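Local structure of 3-oxoacyl-[acyl-carrier-protein] synthase 3 (Micrococcus luteus NCTC 2665, 4EWP) at the interface of chains A and B. The protein catalyses the decarboxylative condensation of an acyl-CoA primer with malonyl-ACP, the step that starts fatty acid synthesis, and probably sets which chain ends are made. Residues are numbered along the deposited sequence; one frame, centred on the assembly and turned at random. Chains: chain A/B, 3-oxoacyl-[acyl-carrier-protein] synthase 3.

The interface of chains A and B. Residues chain A 94, 96, 99-100, 103-104; chain B 197.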
# COMPACT_ATOMS: atom_id res chain seq x y z
N PHE A 94 8.24 4.64 5.74
CA PHE A 94 7.79 4.37 7.09
C PHE A 94 8.42 3.05 7.54
O PHE A 94 8.19 2.01 6.92
CB PHE A 94 6.26 4.31 7.11
CG PHE A 94 5.64 4.19 8.49
CD1 PHE A 94 4.79 3.13 8.79
CD2 PHE A 94 5.87 5.16 9.46
CE1 PHE A 94 4.17 3.04 10.04
CE2 PHE A 94 5.26 5.07 10.71
CZ PHE A 94 4.41 4.01 11.00
N HIS A 96 8.21 0.53 9.43
CA HIS A 96 7.50 -0.59 10.03
C HIS A 96 6.81 -1.38 8.94
O HIS A 96 6.05 -0.82 8.15
CB HIS A 96 6.44 -0.09 11.00
CG HIS A 96 6.99 0.67 12.15
ND1 HIS A 96 7.31 0.08 13.35
CD2 HIS A 96 7.28 1.99 12.29
CE1 HIS A 96 7.77 0.99 14.19
NE2 HIS A 96 7.77 2.16 13.57
N PRO A 99 1.88 -1.99 11.77
CA PRO A 99 0.77 -1.54 10.92
C PRO A 99 1.14 -0.31 10.09
O PRO A 99 2.26 0.16 10.16
CB PRO A 99 -0.33 -1.18 11.92
CG PRO A 99 0.28 -1.33 13.33
CD PRO A 99 1.75 -1.56 13.17
N SER A 100 0.19 0.21 9.32
CA SER A 100 0.48 1.29 8.40
C SER A 100 0.65 2.64 9.12
O SER A 100 0.29 2.81 10.27
CB SER A 100 -0.66 1.42 7.40
OG SER A 100 -1.84 1.82 8.08
N ALA A 103 -2.86 4.61 9.52
CA ALA A 103 -3.71 4.36 10.67
C ALA A 103 -3.37 5.33 11.78
O ALA A 103 -4.26 5.82 12.48
CB ALA A 103 -3.60 2.90 11.15
N LEU A 104 -2.08 5.63 11.94
CA LEU A 104 -1.65 6.69 12.88
C LEU A 104 -2.16 8.06 12.43
O LEU A 104 -2.67 8.83 13.24
CB LEU A 104 -0.12 6.75 13.01
CG LEU A 104 0.59 5.71 13.87
CD1 LEU A 104 2.10 5.84 13.71
CD2 LEU A 104 0.19 5.85 15.34
N TRP B 197 -2.93 1.30 17.70
CA TRP B 197 -1.88 0.94 16.75
C TRP B 197 -0.86 -0.03 17.36
O TRP B 197 -0.36 -0.94 16.70
CB TRP B 197 -1.17 2.22 16.32
CG TRP B 197 -0.25 2.10 15.16
CD1 TRP B 197 -0.57 2.17 13.82
CD2 TRP B 197 1.18 1.96 15.22
NE1 TRP B 197 0.57 2.05 13.05
CE2 TRP B 197 1.65 1.92 13.89
CE3 TRP B 197 2.09 1.84 16.27
CZ2 TRP B 197 3.00 1.76 13.59
CZ3 TRP B 197 3.43 1.68 15.97
CH2 TRP B 197 3.87 1.64 14.64
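A knob-in-pocket contact of the homodimer interface, in which B:Trp197 pushes its indole into a largely apolar slot of chain A, helps to hold the two subunits together; the two-fold axis repeats it with the chains exchanged. Tryptophan suits the place because it joins two broad apolar faces to an N-H at its edge. A:Pro99 lies over one face of the indole, its CG 3.5 Å from the centroid of the five-membered ring and its CD above the six-membered ring. Proline's compact, rigid ring offers C-H groups to the pi cloud, and the cis peptide bond before it probably helps to set how that ring is presented. From the opposite face A:Leu104 sets its branch point CG 3.7 Å from the five-membered-ring centroid, its forked end spreading over the flat surface. At the far end of the indole, CH2 points at the middle of the A:His96 imidazole, a flat group that offers its face to this edge, the planes 86° apart. CZ of A:Phe94, an apolar ring suited to the indole rim, touches CZ2 of B:Trp197 at 3.7 Å. A:Phe94 in turn receives A:His96 CD2 over one face, which probably helps to keep both rings in place. Polarity enters where the indole NE1 donates to the backbone carbonyl O of A:Ser100 at 2.9 Å. The bond is fairly straight, 155° at the hydrogen, and the acceptor stays near the indole plane, although the donor is tilted from the carbonyl plane. Because CG of B:Trp197 stands anti to the backbone N (chi1 -169°), the indole is carried between A:Pro99 and A:Leu104, with NE1 directed at that carbonyl. A phenylalanine in its place would probably leave the A:Ser100 carbonyl without this donor and A:His96 without its edge-on partner. A:Ser100 OG accepts a long hydrogen bond from A:Ala103 N, capping the start of helix 101-108. The slot combines that helix with the loop preceding it, facing the loop that follows the 3-10 helix 194-196 of chain B; the centre of the contact lies about 19 Å from A:Cys123, the active-site cysteine.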